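Long-range contacts in putative peptide ABC-transport system periplasmic peptide-binding protein (Campylobacter jejuni, PDB 4OEV), which binds nickel(II) outside the cytoplasm as the solute-binding component of an ABC-type importer, and belongs to a family generally assigned to peptide transport: residues Val62-Leu67 with His117-Leu122; Asp106-Glu111 with Thr121-Tyr126; Gly232-Lys237 with Phe462-Asn467. All blocks are in the same frame, centred on the assembly; numbering follows the deposited sequence.

Overall arrangement
Contacts 1 and 2 are neighbours in one antiparallel sheet, ordered 51-56, 62-67, 117-122, 107-114. Strand 117-122 is common to both: contact 1 pairs it with 62-67, contact 2 with 107-114, and Thr121 and Leu122 serve in each. Their centres lie 10 Å apart; they touch most closely at Lys119 N and Glu111 O, 2.7 Å apart and probably hydrogen-bonded, and also through Ile120 CG2 and Ile107 CG2. Contact 3 belongs to a different sheet, its nearest atoms about 26 Å from contact 1 and about 22 Å from contact 2. Its Phe462 side chain is about 9 Å from both the nickel and the oxalate; the protein's residues at the metal site are His26, His480 and His481.

Contact 1 (Val62-Leu67 with His117-Leu122); sequences VYDIFL and HVKITL
The imidazole of His117 has the phenyl ring of Phe66 over one face and the carboxylate of Asp64 at its edge. Phe66 CE1 sits above the centre of the imidazole in an offset stack, with centroids 4.5 Å apart and planes tilted by 24°. Asp64 OD1 receives His117 NE2 at 2.7 Å through its anti lone pair, close to the imidazole plane, although the N-H is bent to 152°. His117 CG stands anti to the backbone N (chi1 -179°), which carries the ring across to the other strand. On the opposite face of the sheet, the Tyr63 ring has Ile120 O near its plane at one edge, and Tyr63 CE2 meets Leu122 CD1 obliquely at 3.8 Å.

The strands themselves run antiparallel, the inner two of a four-stranded sheet. Tyr63 and Ile120 exchange two nearly straight backbone bonds, as do Ile65 and Val118. On the Tyr63 face, Ile65 CD1 reaches Ile120 CD1 at 3.6 Å, and Val118 and Ile120 pack on helix 81-92. On the His117 face Lys119 bends at its last torsion, bringing NZ to 3.2 Å from Val62 CG1.

This cross-strand His-carboxylate bond fixes the imidazole's rotation and places a proton on NE2; the carboxylate would be expected to favour a positively charged ring. Asp64 OD2 and Lys119 NZ, 4.9 Å apart and not in contact, probably attract each other at longer range.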
loop_
_atom_site.group_PDB
_atom_site.type_symbol
_atom_site.label_atom_id
_atom_site.label_comp_id
_atom_site.label_asym_id
_atom_site.label_seq_id
_atom_site.Cartn_x
_atom_site.Cartn_y
_atom_site.Cartn_z
ATOM N N VAL A 62 1.339 -26.342 9.681
ATOM C CA VAL A 62 2.657 -26.784 9.197
ATOM C C VAL A 62 2.853 -26.635 7.686
ATOM O O VAL A 62 2.046 -27.131 6.887
ATOM C CB VAL A 62 2.921 -28.248 9.586
ATOM C CG1 VAL A 62 4.172 -28.757 8.915
ATOM C CG2 VAL A 62 3.065 -28.362 11.098
ATOM N N TYR A 63 3.943 -25.966 7.318
ATOM C CA TYR A 63 4.268 -25.670 5.907
ATOM C C TYR A 63 5.525 -26.372 5.510
ATOM O O TYR A 63 6.598 -26.039 6.017
ATOM C CB TYR A 63 4.472 -24.161 5.673
ATOM C CG TYR A 63 3.200 -23.348 5.687
ATOM C CD1 TYR A 63 2.766 -22.683 4.550
ATOM C CD2 TYR A 63 2.428 -23.256 6.830
ATOM C CE1 TYR A 63 1.599 -21.932 4.552
ATOM C CE2 TYR A 63 1.261 -22.537 6.842
ATOM C CZ TYR A 63 0.855 -21.867 5.702
ATOM O OH TYR A 63 -0.324 -21.176 5.730
ATOM N N ASP A 64 5.411 -27.294 4.556
ATOM C CA ASP A 64 6.590 -27.921 3.986
ATOM C C ASP A 64 6.881 -27.242 2.666
ATOM O O ASP A 64 6.051 -27.304 1.757
ATOM C CB ASP A 64 6.392 -29.423 3.767
ATOM C CG ASP A 64 6.499 -30.230 5.056
ATOM O OD1 ASP A 64 7.633 -30.445 5.532
ATOM O OD2 ASP A 64 5.445 -30.667 5.562
ATOM N N ILE A 65 8.015 -26.548 2.576
ATOM C CA ILE A 65 8.325 -25.785 1.360
ATOM C C ILE A 65 9.569 -26.341 0.646
ATOM O O ILE A 65 10.609 -26.527 1.283
ATOM C CB ILE A 65 8.529 -24.314 1.653
ATOM C CG1 ILE A 65 7.296 -23.770 2.362
ATOM C CG2 ILE A 65 8.799 -23.545 0.355
ATOM C CD1 ILE A 65 7.282 -22.273 2.460
ATOM N N PHE A 66 9.440 -26.591 -0.661
ATOM C CA PHE A 66 10.509 -27.170 -1.500
ATOM C C PHE A 66 11.071 -26.132 -2.497
ATOM O O PHE A 66 10.328 -25.518 -3.283
ATOM C CB PHE A 66 9.959 -28.408 -2.212
ATOM C CG PHE A 66 9.383 -29.422 -1.258
ATOM C CD1 PHE A 66 10.201 -30.344 -0.615
ATOM C CD2 PHE A 66 8.029 -29.441 -0.992
ATOM C CE1 PHE A 66 9.666 -31.254 0.296
ATOM C CE2 PHE A 66 7.484 -30.324 -0.101
ATOM C CZ PHE A 66 8.303 -31.251 0.551
ATOM N N LEU A 67 12.384 -25.923 -2.429
ATOM C CA LEU A 67 13.036 -24.796 -3.101
ATOM C C LEU A 67 13.699 -25.138 -4.431
ATOM O O LEU A 67 14.069 -26.294 -4.634
ATOM C CB LEU A 67 14.089 -24.222 -2.170
ATOM C CG LEU A 67 13.525 -23.994 -0.760
ATOM C CD1 LEU A 67 14.621 -23.534 0.138
ATOM C CD2 LEU A 67 12.406 -22.911 -0.870
ATOM N N HIS A 117 14.460 -28.067 1.338
ATOM C CA HIS A 117 13.248 -28.402 2.081
ATOM C C HIS A 117 13.278 -27.711 3.445
ATOM O O HIS A 117 14.133 -28.014 4.282
ATOM C CB HIS A 117 13.119 -29.917 2.316
ATOM C CG HIS A 117 11.871 -30.337 3.049
ATOM N ND1 HIS A 117 11.711 -31.607 3.578
ATOM C CD2 HIS A 117 10.707 -29.685 3.290
ATOM C CE1 HIS A 117 10.526 -31.701 4.155
ATOM N NE2 HIS A 117 9.892 -30.549 3.985
ATOM N N VAL A 118 12.336 -26.798 3.667
ATOM C CA VAL A 118 12.179 -26.213 5.011
ATOM C C VAL A 118 10.802 -26.596 5.514
ATOM O O VAL A 118 9.867 -26.820 4.747
ATOM C CB VAL A 118 12.401 -24.684 5.076
ATOM C CG1 VAL A 118 13.820 -24.341 4.623
ATOM C CG2 VAL A 118 11.320 -23.903 4.287
ATOM N N LYS A 119 10.723 -26.794 6.823
ATOM C CA LYS A 119 9.488 -27.154 7.469
ATOM C C LYS A 119 9.201 -26.018 8.441
ATOM O O LYS A 119 9.885 -25.887 9.456
ATOM C CB LYS A 119 9.628 -28.494 8.193
ATOM C CG LYS A 119 8.364 -29.057 8.808
ATOM C CD LYS A 119 8.726 -30.325 9.603
ATOM C CE LYS A 119 7.554 -31.264 9.731
ATOM N NZ LYS A 119 6.427 -30.544 10.398
ATOM N N ILE A 120 8.179 -25.229 8.131
ATOM C CA ILE A 120 7.819 -24.072 8.941
ATOM C C ILE A 120 6.633 -24.462 9.779
ATOM O O ILE A 120 5.634 -24.951 9.264
ATOM C CB ILE A 120 7.470 -22.843 8.058
ATOM C CG1 ILE A 120 8.610 -22.538 7.105
ATOM C CG2 ILE A 120 7.119 -21.611 8.939
ATOM C CD1 ILE A 120 8.189 -21.677 5.906
ATOM N N THR A 121 6.751 -24.273 11.087
ATOM C CA THR A 121 5.639 -24.547 11.969
ATOM C C THR A 121 5.150 -23.245 12.635
ATOM O O THR A 121 5.927 -22.392 13.088
ATOM C CB THR A 121 6.002 -25.605 13.064
ATOM O OG1 THR A 121 6.274 -26.863 12.433
ATOM C CG2 THR A 121 4.853 -25.777 14.029
ATOM N N LEU A 122 3.841 -23.122 12.679
ATOM C CA LEU A 122 3.210 -21.889 13.166
ATOM C C LEU A 122 2.540 -22.120 14.510
ATOM O O LEU A 122 2.136 -23.232 14.816
ATOM C CB LEU A 122 2.186 -21.392 12.179
ATOM C CG LEU A 122 2.528 -21.066 10.728
ATOM C CD1 LEU A 122 1.231 -20.599 10.067
ATOM C CD2 LEU A 122 3.602 -19.997 10.715
#

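Contact 2 (Asp106-Glu111 with Thr121-Tyr126); sequences DIKSVE and TLFKPY
Thr121 O is gripped by two donors, Lys108 N at 2.7 Å and Ser109 N at 3.1 Å, the latter directed at a lone pair. Two successive residues facing one across the hairpin make a classic beta bulge, and Thr121 N returns a bond to Ser109 O. A water links the side chains of Ser109, Thr121 and Glu111: it is hydrogen-bonded to Ser109 OG and Thr121 OG1 and donates to Glu111 OE1.

Past the bulge, Asp106 holds the departing chain by backbone and side chain. Asp106 O takes Phe123 N at 3.0 Å, while Asp106 OD1 offers its syn lone pair to Lys124 N in a longer, bent bond of 3.2 Å. Asp106 CG, anti to the backbone N (chi1 -176°), sets the buried carboxylate against 124-126: Asp106 OD2 lies 2.6 Å from Lys124 O, a spacing that suggests the acid is protonated, and beside Tyr126 CB. Lys124 CG, in the crowded position between its own N and carbonyl carbon, rests 3.2 Å from Asp106 OD1.

At the bulge the Lys108 side chain sets off toward 121-126 and crosses the Phe123 ring at about a right angle before its end leads away. Lys108 CB makes a CH-pi contact over the ring's centre, 3.7 Å from the Phe123 centroid. Ile107 points away, but its CG1 still touches Leu122 CD2.

The pair forms the open end of hairpin 107-114/117-122, with Ile107 and Val110 packed on Ile88 of helix 81-92. Beyond strand 117-122 lies strand 62-67, and farther along Tyr126 OH bonds Asp391.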
loop_
_atom_site.group_PDB
_atom_site.type_symbol
_atom_site.label_atom_id
_atom_site.label_comp_id
_atom_site.label_asym_id
_atom_site.label_seq_id
_atom_site.Cartn_x
_atom_site.Cartn_y
_atom_site.Cartn_z
ATOM N N ASP A 106 3.900 -15.034 13.790
ATOM C CA ASP A 106 3.188 -16.250 14.080
ATOM C C ASP A 106 3.977 -17.538 13.753
ATOM O O ASP A 106 3.462 -18.653 13.893
ATOM C CB ASP A 106 1.895 -16.228 13.310
ATOM C CG ASP A 106 1.034 -17.413 13.615
ATOM O OD1 ASP A 106 0.913 -17.765 14.811
ATOM O OD2 ASP A 106 0.589 -18.056 12.642
ATOM N N ILE A 107 5.235 -17.381 13.369
ATOM C CA ILE A 107 6.092 -18.528 13.069
ATOM C C ILE A 107 6.732 -19.039 14.341
ATOM O O ILE A 107 7.425 -18.287 15.037
ATOM C CB ILE A 107 7.168 -18.140 12.083
ATOM C CG1 ILE A 107 6.497 -17.799 10.772
ATOM C CG2 ILE A 107 8.209 -19.320 11.901
ATOM C CD1 ILE A 107 7.330 -17.003 9.926
ATOM N N LYS A 108 6.484 -20.305 14.664
ATOM C CA LYS A 108 7.061 -20.882 15.852
ATOM C C LYS A 108 8.475 -21.419 15.619
ATOM O O LYS A 108 9.371 -21.158 16.421
ATOM C CB LYS A 108 6.174 -21.994 16.373
ATOM C CG LYS A 108 6.733 -22.673 17.639
ATOM C CD LYS A 108 5.728 -23.636 18.139
ATOM C CE LYS A 108 6.245 -24.316 19.400
ATOM N NZ LYS A 108 5.177 -25.143 20.009
ATOM N N SER A 109 8.666 -22.151 14.517
ATOM C CA SER A 109 9.950 -22.747 14.182
ATOM C C SER A 109 10.112 -22.908 12.674
ATOM O O SER A 109 9.118 -23.134 11.953
ATOM C CB SER A 109 10.097 -24.128 14.832
ATOM O OG SER A 109 9.083 -24.984 14.320
ATOM N N VAL A 110 11.360 -22.792 12.227
ATOM C CA VAL A 110 11.759 -23.055 10.836
ATOM C C VAL A 110 12.829 -24.157 10.827
ATOM O O VAL A 110 13.925 -23.950 11.345
ATOM C CB VAL A 110 12.347 -21.832 10.148
ATOM C CG1 VAL A 110 12.701 -22.151 8.708
ATOM C CG2 VAL A 110 11.361 -20.612 10.250
ATOM N N GLU A 111 12.487 -25.318 10.278
ATOM C CA GLU A 111 13.416 -26.489 10.266
ATOM C C GLU A 111 13.946 -26.764 8.855
ATOM O O GLU A 111 13.152 -27.067 7.970
ATOM C CB GLU A 111 12.726 -27.761 10.729
ATOM C CG GLU A 111 12.150 -27.849 12.130
ATOM C CD GLU A 111 11.249 -29.071 12.241
ATOM O OE1 GLU A 111 10.057 -28.891 12.602
ATOM O OE2 GLU A 111 11.738 -30.201 11.915
ATOM N N THR A 121 6.751 -24.273 11.087
ATOM C CA THR A 121 5.639 -24.547 11.969
ATOM C C THR A 121 5.150 -23.245 12.635
ATOM O O THR A 121 5.927 -22.392 13.088
ATOM C CB THR A 121 6.002 -25.605 13.064
ATOM O OG1 THR A 121 6.274 -26.863 12.433
ATOM C CG2 THR A 121 4.853 -25.777 14.029
ATOM N N LEU A 122 3.841 -23.122 12.679
ATOM C CA LEU A 122 3.210 -21.889 13.166
ATOM C C LEU A 122 2.540 -22.120 14.510
ATOM O O LEU A 122 2.136 -23.232 14.816
ATOM C CB LEU A 122 2.186 -21.392 12.179
ATOM C CG LEU A 122 2.528 -21.066 10.728
ATOM C CD1 LEU A 122 1.231 -20.599 10.067
ATOM C CD2 LEU A 122 3.602 -19.997 10.715
ATOM N N PHE A 123 2.357 -21.057 15.289
ATOM C CA PHE A 123 1.622 -21.184 16.557
ATOM C C PHE A 123 0.122 -21.424 16.310
ATOM O O PHE A 123 -0.532 -22.210 17.002
ATOM C CB PHE A 123 1.785 -19.926 17.409
ATOM C CG PHE A 123 3.170 -19.693 17.922
ATOM C CD1 PHE A 123 3.679 -20.455 18.954
ATOM C CD2 PHE A 123 3.948 -18.673 17.395
ATOM C CE1 PHE A 123 4.942 -20.220 19.437
ATOM C CE2 PHE A 123 5.223 -18.443 17.869
ATOM C CZ PHE A 123 5.715 -19.217 18.892
ATOM N N LYS A 124 -0.429 -20.669 15.363
ATOM C CA LYS A 124 -1.836 -20.748 15.011
ATOM C C LYS A 124 -1.932 -20.549 13.494
ATOM O O LYS A 124 -0.981 -20.077 12.874
ATOM C CB LYS A 124 -2.644 -19.710 15.808
ATOM C CG LYS A 124 -2.025 -18.353 15.864
ATOM C CD LYS A 124 -2.646 -17.497 16.951
ATOM C CE LYS A 124 -1.562 -16.884 17.829
ATOM N NZ LYS A 124 -1.950 -15.520 18.356
ATOM N N PRO A 125 -3.072 -20.907 12.880
ATOM C CA PRO A 125 -3.100 -20.792 11.410
ATOM C C PRO A 125 -2.921 -19.342 10.957
ATOM O O PRO A 125 -3.351 -18.437 11.674
ATOM C CB PRO A 125 -4.503 -21.311 11.037
ATOM C CG PRO A 125 -4.994 -22.071 12.275
ATOM C CD PRO A 125 -4.353 -21.387 13.437
ATOM N N TYR A 126 -2.312 -19.137 9.784
ATOM C CA TYR A 126 -2.168 -17.813 9.187
ATOM C C TYR A 126 -2.206 -18.028 7.697
ATOM O O TYR A 126 -1.158 -18.127 7.059
ATOM C CB TYR A 126 -0.859 -17.126 9.628
ATOM C CG TYR A 126 -0.724 -15.702 9.144
ATOM C CD1 TYR A 126 -1.680 -14.718 9.478
ATOM C CD2 TYR A 126 0.351 -15.329 8.349
ATOM C CE1 TYR A 126 -1.558 -13.431 8.993
ATOM C CE2 TYR A 126 0.489 -14.074 7.893
ATOM C CZ TYR A 126 -0.462 -13.100 8.218
ATOM O OH TYR A 126 -0.308 -11.831 7.726
HETATM O O HOH W 1 8.784 -26.461 12.021
#

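Contact 3 (Gly232-Lys237 with Phe462-Asn467); sequences GILREK and FALVYN
Segments 232-237 and 462-467 pair antiparallel, their strand axes 4.6 Å apart at closest and inclined at 156°. Three residue pairs, Gly232-Tyr466, Leu234-Leu464 and Glu236-Phe462, each exchange two backbone hydrogen bonds. Five of the six bonds lie in the carbonyl plane; Tyr466 N instead approaches Gly232 O from 30° above it.

The aromatic ring of Tyr466 folds back over Gly232, a cross-strand aromatic-glycine pair of the kind known from antiparallel sheets. Tyr466 CG takes the crowded position between the backbone N and the carbonyl carbon (chi1 61°), laying one ring face on the glycine, and Gly232 CA makes a CH-pi contact 3.8 Å from the Tyr466 centroid. Leu234 CG meets Tyr466 CE1 obliquely at 3.9 Å, and a water bonded to Tyr466 OH donates weakly to Ile233 O. Farther along this face Glu236 lies alongside Leu464, with Glu236 OE2 3.8 Å from Leu464 CD2. On the other face Ile233 CG2 meets Ala463 CB at 4.0 Å.

The pairing is part of a branched antiparallel sheet, in which 454-467 also joins 241-246 and 214-216, whose Leu216 packs on Phe462 and Leu464. Helix 223-226 covers Ile233 and Val465 through Phe225, while Arg235 forms a salt bridge with Asp461.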
loop_
_atom_site.group_PDB
_atom_site.type_symbol
_atom_site.label_atom_id
_atom_site.label_comp_id
_atom_site.label_asym_id
_atom_site.label_seq_id
_atom_site.Cartn_x
_atom_site.Cartn_y
_atom_site.Cartn_z
ATOM N N GLY A 232 1.173 5.877 -25.204
ATOM C CA GLY A 232 0.019 5.046 -24.924
ATOM C C GLY A 232 -0.483 5.298 -23.501
ATOM O O GLY A 232 0.226 5.881 -22.693
ATOM N N ILE A 233 -1.720 4.911 -23.208
ATOM C CA ILE A 233 -2.269 5.041 -21.851
ATOM C C ILE A 233 -2.957 3.740 -21.477
ATOM O O ILE A 233 -3.964 3.377 -22.074
ATOM C CB ILE A 233 -3.281 6.194 -21.736
ATOM C CG1 ILE A 233 -2.660 7.502 -22.227
ATOM C CG2 ILE A 233 -3.751 6.317 -20.289
ATOM C CD1 ILE A 233 -3.675 8.636 -22.448
ATOM N N LEU A 234 -2.399 3.028 -20.509
ATOM C CA LEU A 234 -2.968 1.788 -20.022
ATOM C C LEU A 234 -3.766 2.060 -18.762
ATOM O O LEU A 234 -3.182 2.540 -17.787
ATOM C CB LEU A 234 -1.886 0.781 -19.686
ATOM C CG LEU A 234 -1.517 -0.193 -20.783
ATOM C CD1 LEU A 234 -0.323 -0.929 -20.257
ATOM C CD2 LEU A 234 -2.674 -1.125 -21.098
ATOM N N ARG A 235 -5.065 1.759 -18.783
ATOM C CA ARG A 235 -5.909 1.918 -17.593
ATOM C C ARG A 235 -5.748 0.721 -16.706
ATOM O O ARG A 235 -5.966 -0.394 -17.166
ATOM C CB ARG A 235 -7.386 2.050 -17.938
ATOM C CG ARG A 235 -8.257 1.955 -16.670
ATOM C CD ARG A 235 -9.737 2.022 -16.973
ATOM N NE ARG A 235 -10.141 3.262 -17.622
ATOM C CZ ARG A 235 -10.918 4.193 -17.061
ATOM N NH1 ARG A 235 -11.357 4.034 -15.822
ATOM N NH2 ARG A 235 -11.270 5.288 -17.747
ATOM N N GLU A 236 -5.366 0.934 -15.451
ATOM C CA GLU A 236 -5.123 -0.188 -14.520
ATOM C C GLU A 236 -6.113 -0.117 -13.353
ATOM O O GLU A 236 -6.294 0.950 -12.776
ATOM C CB GLU A 236 -3.689 -0.148 -14.005
ATOM C CG GLU A 236 -2.671 -0.141 -15.133
ATOM C CD GLU A 236 -1.590 -1.193 -14.954
ATOM O OE1 GLU A 236 -1.903 -2.299 -14.453
ATOM O OE2 GLU A 236 -0.417 -0.918 -15.312
ATOM N N LYS A 237 -6.765 -1.236 -13.043
ATOM C CA LYS A 237 -7.663 -1.324 -11.887
ATOM C C LYS A 237 -6.806 -1.400 -10.649
ATOM O O LYS A 237 -5.646 -1.777 -10.748
ATOM C CB LYS A 237 -8.573 -2.555 -11.971
ATOM C CG LYS A 237 -9.635 -2.494 -13.090
ATOM C CD LYS A 237 -10.744 -1.459 -12.768
ATOM C CE LYS A 237 -11.779 -1.310 -13.900
ATOM N NZ LYS A 237 -11.948 0.110 -14.442
ATOM N N PHE A 462 -5.708 3.579 -12.194
ATOM C CA PHE A 462 -4.470 4.285 -12.455
ATOM C C PHE A 462 -4.251 4.355 -13.940
ATOM O O PHE A 462 -4.643 3.454 -14.680
ATOM C CB PHE A 462 -3.284 3.609 -11.748
ATOM C CG PHE A 462 -3.210 3.948 -10.290
ATOM C CD1 PHE A 462 -2.564 5.102 -9.878
ATOM C CD2 PHE A 462 -3.791 3.128 -9.348
ATOM C CE1 PHE A 462 -2.518 5.474 -8.531
ATOM C CE2 PHE A 462 -3.750 3.491 -7.977
ATOM C CZ PHE A 462 -3.107 4.646 -7.578
ATOM N N ALA A 463 -3.623 5.444 -14.365
ATOM C CA ALA A 463 -3.285 5.609 -15.763
ATOM C C ALA A 463 -1.777 5.485 -15.927
ATOM O O ALA A 463 -1.025 6.368 -15.504
ATOM C CB ALA A 463 -3.805 6.995 -16.301
ATOM N N LEU A 464 -1.336 4.371 -16.517
ATOM C CA LEU A 464 0.067 4.221 -16.862
ATOM C C LEU A 464 0.324 4.874 -18.197
ATOM O O LEU A 464 -0.141 4.398 -19.253
ATOM C CB LEU A 464 0.491 2.733 -16.893
ATOM C CG LEU A 464 1.915 2.459 -17.398
ATOM C CD1 LEU A 464 2.957 3.338 -16.715
ATOM C CD2 LEU A 464 2.236 0.956 -17.190
ATOM N N VAL A 465 1.081 5.958 -18.178
ATOM C CA VAL A 465 1.335 6.623 -19.451
ATOM C C VAL A 465 2.723 6.285 -19.958
ATOM O O VAL A 465 3.711 6.459 -19.247
ATOM C CB VAL A 465 1.212 8.133 -19.376
ATOM C CG1 VAL A 465 1.469 8.710 -20.748
ATOM C CG2 VAL A 465 -0.172 8.534 -18.865
ATOM N N TYR A 466 2.819 5.816 -21.180
ATOM C CA TYR A 466 4.123 5.295 -21.596
ATOM C C TYR A 466 4.520 5.679 -23.025
ATOM O O TYR A 466 3.719 5.656 -23.973
ATOM C CB TYR A 466 4.153 3.746 -21.419
ATOM C CG TYR A 466 3.106 3.040 -22.273
ATOM C CD1 TYR A 466 1.800 2.853 -21.798
ATOM C CD2 TYR A 466 3.403 2.615 -23.554
ATOM C CE1 TYR A 466 0.834 2.262 -22.600
ATOM C CE2 TYR A 466 2.442 2.005 -24.357
ATOM C CZ TYR A 466 1.164 1.829 -23.853
ATOM O OH TYR A 466 0.211 1.241 -24.642
ATOM N N ASN A 467 5.791 6.015 -23.174
ATOM C CA ASN A 467 6.413 6.112 -24.496
ATOM C C ASN A 467 5.989 4.945 -25.395
ATOM O O ASN A 467 6.132 3.777 -25.024
ATOM C CB ASN A 467 7.923 6.157 -24.335
ATOM C CG ASN A 467 8.623 6.265 -25.639
ATOM O OD1 ASN A 467 9.337 5.362 -26.050
ATOM N ND2 ASN A 467 8.412 7.390 -26.314
HETATM O O HOH W 2 -2.689 1.452 -23.896
#